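PDB 3DOH: esterase, which probably hydrolyses carboxylic esters, combining an alpha/beta-hydrolase domain with an immunoglobulin-like domain in a thermostable enzyme. Local coordinates for residues A[9-14]-A[20-25]; A[103-108]-A[136-141]. All blocks are in the same frame, centred on the assembly; numbering follows the deposited sequence.

Interaction 1 (A[9-14]-A[20-25]); sequences VTLITK and EKVCAV
Ile12 O is gripped by two backbone donors at once: Cys23 N lies 2.7 Å from Ile12 O in the carbonyl plane, while Ala24 N reaches the same oxygen at 3.1 Å, tilted from that plane. Two consecutive residues thus face Ile12 alone, which defines a classic beta bulge. Ile12 N returns a bond to Ala24 O (2.6 Å), and beyond the one-residue shift Lys14 and Lys21 exchange N-H and C=O in a second hydrogen-bonded pair. This is the hairpin of strands 8-16 and 19-29 in the esterase immunoglobulin-like N-terminal domain.

Its two faces are furnished differently. On one, CB of Ile12 lies 3.8 Å from CB of Ala24, and Cys23 SG settles against CB of Lys14. On the other, Leu11 and Val25 run side by side, CD1 of Leu11 touching CG2 of Val25 at 3.9 Å, and the methyl CG2 of Thr13 abuts CG2 of Val22. Glu20, with CG opposite its backbone N (chi1 173°) and an extended chain beyond, carries its carboxylate across Thr13. There Thr13 OG1 donates to Glu20 OE2 (2.7 Å), approaching the anti side from somewhat out of the carboxylate plane. Tyr191 OH also bonds to Glu20 OE2, whereas Glu20 OE1 pairs with Arg105 and Thr94.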
loop_
_atom_site.group_PDB
_atom_site.type_symbol
_atom_site.label_atom_id
_atom_site.label_comp_id
_atom_site.label_asym_id
_atom_site.label_seq_id
_atom_site.Cartn_x
_atom_site.Cartn_y
_atom_site.Cartn_z
ATOM N N VAL A 9 34.081 -19.241 -3.249
ATOM C CA VAL A 9 32.982 -18.296 -3.202
ATOM C C VAL A 9 33.572 -16.893 -3.292
ATOM O O VAL A 9 34.362 -16.469 -2.455
ATOM C CB VAL A 9 32.118 -18.501 -1.971
ATOM C CG1 VAL A 9 32.030 -19.986 -1.668
ATOM C CG2 VAL A 9 32.736 -17.821 -0.820
ATOM N N THR A 10 33.246 -16.214 -4.372
ATOM C CA THR A 10 33.926 -15.012 -4.737
ATOM C C THR A 10 32.916 -13.880 -4.735
ATOM O O THR A 10 31.867 -13.953 -5.367
ATOM C CB THR A 10 34.526 -15.144 -6.122
ATOM O OG1 THR A 10 35.258 -16.370 -6.224
ATOM C CG2 THR A 10 35.445 -13.984 -6.396
ATOM N N LEU A 11 33.239 -12.856 -3.974
ATOM C CA LEU A 11 32.485 -11.633 -3.906
ATOM C C LEU A 11 32.750 -10.777 -5.123
ATOM O O LEU A 11 33.891 -10.409 -5.367
ATOM C CB LEU A 11 32.948 -10.888 -2.666
ATOM C CG LEU A 11 32.171 -11.158 -1.378
ATOM C CD1 LEU A 11 31.586 -12.555 -1.371
ATOM C CD2 LEU A 11 33.011 -10.838 -0.135
ATOM N N ILE A 12 31.726 -10.468 -5.906
ATOM C CA ILE A 12 31.920 -9.566 -7.032
ATOM C C ILE A 12 31.510 -8.142 -6.613
ATOM O O ILE A 12 30.345 -7.916 -6.185
ATOM C CB ILE A 12 31.127 -10.007 -8.295
ATOM C CG1 ILE A 12 31.207 -11.521 -8.516
ATOM C CG2 ILE A 12 31.594 -9.218 -9.532
ATOM C CD1 ILE A 12 32.623 -12.030 -8.867
ATOM N N THR A 13 32.463 -7.206 -6.704
ATOM C CA THR A 13 32.211 -5.786 -6.474
ATOM C C THR A 13 32.334 -5.061 -7.770
ATOM O O THR A 13 33.052 -5.501 -8.685
ATOM C CB THR A 13 33.185 -5.081 -5.449
ATOM O OG1 THR A 13 34.540 -5.064 -5.942
ATOM C CG2 THR A 13 33.141 -5.739 -4.062
ATOM N N LYS A 14 31.650 -3.924 -7.847
ATOM C CA LYS A 14 31.625 -3.136 -9.045
ATOM C C LYS A 14 31.458 -1.688 -8.587
ATOM O O LYS A 14 30.790 -1.426 -7.556
ATOM C CB LYS A 14 30.433 -3.602 -9.857
ATOM C CG LYS A 14 30.288 -2.979 -11.212
ATOM C CD LYS A 14 28.830 -2.948 -11.567
ATOM C CE LYS A 14 28.608 -3.004 -13.050
ATOM N NZ LYS A 14 28.811 -4.392 -13.550
ATOM N N GLU A 20 31.525 1.781 -4.619
ATOM C CA GLU A 20 31.714 0.364 -4.893
ATOM C C GLU A 20 30.807 -0.487 -4.013
ATOM O O GLU A 20 30.747 -0.305 -2.797
ATOM C CB GLU A 20 33.176 -0.033 -4.680
ATOM C CG GLU A 20 33.436 -1.527 -4.791
ATOM C CD GLU A 20 34.680 -1.959 -4.039
ATOM O OE1 GLU A 20 34.978 -1.358 -2.986
ATOM O OE2 GLU A 20 35.357 -2.900 -4.502
ATOM N N LYS A 21 30.104 -1.418 -4.645
ATOM C CA LYS A 21 29.145 -2.258 -3.970
ATOM C C LYS A 21 29.458 -3.678 -4.362
ATOM O O LYS A 21 29.960 -3.937 -5.465
ATOM C CB LYS A 21 27.714 -1.987 -4.415
ATOM C CG LYS A 21 27.097 -0.563 -4.284
ATOM C CD LYS A 21 25.607 -0.658 -4.704
ATOM C CE LYS A 21 24.860 0.623 -4.532
ATOM N NZ LYS A 21 24.723 0.977 -3.103
ATOM N N VAL A 22 29.148 -4.602 -3.465
ATOM C CA VAL A 22 29.146 -6.014 -3.802
ATOM C C VAL A 22 27.822 -6.304 -4.549
ATOM O O VAL A 22 26.734 -6.218 -3.953
ATOM C CB VAL A 22 29.191 -6.915 -2.548
ATOM C CG1 VAL A 22 29.408 -8.331 -2.959
ATOM C CG2 VAL A 22 30.276 -6.500 -1.611
ATOM N N CYS A 23 27.944 -6.672 -5.827
ATOM C CA CYS A 23 26.803 -6.858 -6.716
ATOM C C CYS A 23 26.562 -8.328 -7.020
ATOM O O CYS A 23 25.470 -8.719 -7.409
ATOM C CB CYS A 23 26.996 -6.073 -8.015
ATOM S SG CYS A 23 28.356 -6.669 -9.005
ATOM N N ALA A 24 27.572 -9.164 -6.850
ATOM C CA ALA A 24 27.303 -10.575 -7.057
ATOM C C ALA A 24 28.181 -11.468 -6.200
ATOM O O ALA A 24 29.189 -11.029 -5.659
ATOM C CB ALA A 24 27.408 -10.927 -8.515
ATOM N N VAL A 25 27.749 -12.702 -6.036
ATOM C CA VAL A 25 28.531 -13.711 -5.387
ATOM C C VAL A 25 28.588 -14.849 -6.392
ATOM O O VAL A 25 27.550 -15.293 -6.901
ATOM C CB VAL A 25 27.858 -14.147 -4.066
ATOM C CG1 VAL A 25 28.343 -15.496 -3.650
ATOM C CG2 VAL A 25 28.107 -13.127 -2.974
#

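Interaction 2 (A[103-108]-A[136-141]). With SO4 (sulfate ion), chain F; SO4 (sulfate ion), chain G.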
loop_
_atom_site.group_PDB
_atom_site.type_symbol
_atom_site.label_atom_id
_atom_site.label_comp_id
_atom_site.label_asym_id
_atom_site.label_seq_id
_atom_site.Cartn_x
_atom_site.Cartn_y
_atom_site.Cartn_z
ATOM N N ASN A 103 36.677 8.777 4.609
ATOM C CA ASN A 103 35.944 7.524 4.478
ATOM C C ASN A 103 36.862 6.309 4.575
ATOM O O ASN A 103 38.052 6.392 4.274
ATOM C CB ASN A 103 35.167 7.492 3.161
ATOM C CG ASN A 103 34.212 8.661 3.021
ATOM O OD1 ASN A 103 34.019 9.436 3.957
ATOM N ND2 ASN A 103 33.608 8.793 1.845
ATOM N N THR A 104 36.299 5.180 4.995
ATOM C CA THR A 104 37.064 3.947 5.134
ATOM C C THR A 104 36.314 2.762 4.536
ATOM O O THR A 104 35.093 2.658 4.665
ATOM C CB THR A 104 37.386 3.646 6.610
ATOM O OG1 THR A 104 37.978 2.345 6.717
ATOM C CG2 THR A 104 36.121 3.695 7.452
ATOM N N ARG A 105 37.050 1.871 3.881
ATOM C CA ARG A 105 36.472 0.642 3.348
ATOM C C ARG A 105 36.651 -0.519 4.322
ATOM O O ARG A 105 37.665 -1.215 4.292
ATOM C CB ARG A 105 37.101 0.296 1.997
ATOM C CG ARG A 105 36.182 -0.475 1.064
ATOM C CD ARG A 105 36.955 -1.085 -0.093
ATOM N NE ARG A 105 37.170 -2.519 0.087
ATOM C CZ ARG A 105 36.722 -3.452 -0.745
ATOM N NH1 ARG A 105 36.030 -3.106 -1.823
ATOM N NH2 ARG A 105 36.965 -4.732 -0.501
ATOM N N MET A 106 35.658 -0.720 5.182
ATOM C CA MET A 106 35.180 -2.061 5.499
ATOM C C MET A 106 35.983 -3.124 4.757
ATOM O O MET A 106 35.831 -3.298 3.548
ATOM C CB MET A 106 33.694 -2.193 5.162
ATOM C CG MET A 106 32.821 -2.588 6.342
ATOM S SD MET A 106 31.064 -2.343 6.021
ATOM C CE MET A 106 30.384 -3.860 6.691
ATOM N N LYS A 107 36.838 -3.831 5.489
ATOM C CA LYS A 107 37.064 -5.250 5.244
ATOM C C LYS A 107 35.747 -5.992 5.045
ATOM O O LYS A 107 34.826 -5.872 5.853
ATOM C CB LYS A 107 37.849 -5.875 6.399
ATOM C CG LYS A 107 37.206 -5.679 7.763
ATOM C CD LYS A 107 38.254 -5.421 8.835
ATOM C CE LYS A 107 39.214 -4.321 8.415
ATOM N NZ LYS A 107 40.470 -4.871 7.833
ATOM N N LEU A 108 35.663 -6.758 3.961
ATOM C CA LEU A 108 34.396 -7.396 3.559
ATOM C C LEU A 108 34.184 -8.742 4.197
ATOM O O LEU A 108 35.089 -9.559 4.210
ATOM C CB LEU A 108 34.281 -7.524 2.031
ATOM C CG LEU A 108 34.022 -6.201 1.321
ATOM C CD1 LEU A 108 34.029 -6.379 -0.201
ATOM C CD2 LEU A 108 32.697 -5.633 1.845
ATOM N N GLU A 136 37.640 -11.841 -3.256
ATOM C CA GLU A 136 36.909 -10.751 -3.848
ATOM C C GLU A 136 37.324 -10.766 -5.324
ATOM O O GLU A 136 38.300 -11.405 -5.671
ATOM C CB GLU A 136 37.262 -9.445 -3.132
ATOM C CG GLU A 136 37.159 -9.529 -1.587
ATOM C CD GLU A 136 37.239 -8.168 -0.881
ATOM O OE1 GLU A 136 37.335 -7.143 -1.569
ATOM O OE2 GLU A 136 37.191 -8.111 0.363
ATOM N N LYS A 137 36.563 -10.127 -6.203
ATOM C CA LYS A 137 36.966 -9.867 -7.610
ATOM C C LYS A 137 36.446 -8.458 -7.820
ATOM O O LYS A 137 35.237 -8.248 -7.676
ATOM C CB LYS A 137 36.234 -10.828 -8.577
ATOM C CG LYS A 137 36.923 -11.185 -9.883
ATOM C CD LYS A 137 36.552 -10.253 -11.033
ATOM C CE LYS A 137 37.052 -10.785 -12.427
ATOM N NZ LYS A 137 38.475 -10.347 -12.822
ATOM N N HIS A 138 37.327 -7.520 -8.151
ATOM C CA HIS A 138 36.954 -6.111 -8.226
ATOM C C HIS A 138 36.834 -5.649 -9.673
ATOM O O HIS A 138 37.831 -5.309 -10.311
ATOM C CB HIS A 138 37.973 -5.248 -7.479
ATOM C CG HIS A 138 38.231 -5.696 -6.074
ATOM N ND1 HIS A 138 39.501 -5.908 -5.583
ATOM C CD2 HIS A 138 37.383 -5.972 -5.056
ATOM C CE1 HIS A 138 39.423 -6.296 -4.322
ATOM N NE2 HIS A 138 38.149 -6.342 -3.979
ATOM N N LEU A 139 35.609 -5.639 -10.187
ATOM C CA LEU A 139 35.381 -5.614 -11.627
ATOM C C LEU A 139 35.701 -4.243 -12.212
ATOM O O LEU A 139 34.875 -3.331 -12.169
ATOM C CB LEU A 139 33.935 -5.999 -11.948
ATOM C CG LEU A 139 33.657 -7.491 -12.136
ATOM C CD1 LEU A 139 32.189 -7.728 -12.457
ATOM C CD2 LEU A 139 34.547 -8.072 -13.223
ATOM N N ILE A 140 36.904 -4.103 -12.758
ATOM C CA ILE A 140 37.322 -2.855 -13.385
ATOM C C ILE A 140 38.369 -2.137 -12.540
ATOM O O ILE A 140 39.269 -1.487 -13.070
ATOM C CB ILE A 140 36.126 -1.911 -13.614
ATOM C CG1 ILE A 140 35.050 -2.608 -14.450
ATOM C CG2 ILE A 140 36.583 -0.627 -14.288
ATOM C CD1 ILE A 140 35.420 -2.772 -15.909
ATOM N N ILE A 141 38.243 -2.259 -11.222
ATOM C CA ILE A 141 39.275 -1.785 -10.308
ATOM C C ILE A 141 40.515 -2.670 -10.370
ATOM O O ILE A 141 41.618 -2.233 -10.040
ATOM C CB ILE A 141 38.763 -1.737 -8.856
ATOM C CG1 ILE A 141 37.896 -0.495 -8.637
ATOM C CG2 ILE A 141 39.928 -1.757 -7.880
ATOM C CD1 ILE A 141 37.401 -0.338 -7.217
HETATM S S SO4 F . 37.149 -6.883 -15.382
HETATM O O1 SO4 F . 37.614 -7.582 -14.186
HETATM O O2 SO4 F . 36.405 -7.779 -16.253
HETATM O O3 SO4 F . 38.267 -6.389 -16.141
HETATM O O4 SO4 F . 36.313 -5.745 -15.034
HETATM S S SO4 G . 42.746 -5.145 -6.974
HETATM O O1 SO4 G . 42.828 -4.073 -5.983
HETATM O O2 SO4 G . 43.252 -6.360 -6.324
HETATM O O3 SO4 G . 43.539 -4.828 -8.169
HETATM O O4 SO4 G . 41.348 -5.348 -7.375
#
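Arg105 and Glu136 approach from opposite directions to form a salt bridge, with Arg105 NH2 2.7 Å from Glu136 OE1. It ties the loop ahead of strand 110-114 to strand 129-139, a member of the sheet of the immunoglobulin-like domain. The carboxylate comes to the edge of the guanidinium, the two planes 35° apart, and the hydrogen bond is bent. NH1 of Arg105 serves a second acid, Glu20.

Within strand 129-139, a His-carboxylate hydrogen bond uses the same oxygen. His138 NE2 donates to Glu136 OE1 at 2.7 Å, almost straight (175°) and in the ring plane. OE1 spends its syn lone pair on the arginine and its anti lone pair on the histidine. With CG beside its backbone N (chi1 -50°) and an extended chain beyond, Glu136 holds its carboxylate between the two donors. A glutamine here would probably leave Arg105 NH2 without its counter-charge on this strand and weaken the hold on the His138 ring.

Van der Waals contact comes from Leu108, whose CB lies 3.4 Å from Glu136 OE2 and whose CD1 rests near the carboxylate carbon.

Two sulfates, probably from the crystallisation liquor, sit beside these strand residues at separate places. Lys137 NZ, also paired with Asp142, donates to O1 of one sulfate (3.2 Å). As both ring nitrogens of His138 donate, its imidazole may well be protonated; His138 ND1 donates to O4 of the other sulfate (2.6 Å), at the ring edge.

How the interactions relate
Interaction 1 closes its hairpin some eighty residues before interaction 2 opens, yet their centres lie about 9 Å apart, an illustration that order along the chain and closeness in space need not agree. Strands 8-16 and 129-139 are neighbours in one sheet of the immunoglobulin-like domain, where Leu11 O probably accepts a hydrogen bond from Lys137 N, and CG2 of Ile12 packs on CD1 of Leu139. Acids of strands 19-29 and 129-139 share one arginine of the 103-108 loop. Backbone pairing thus joins strands 8-16 and 129-139, while the charges of strands 19-29 and 129-139 meet on the loop.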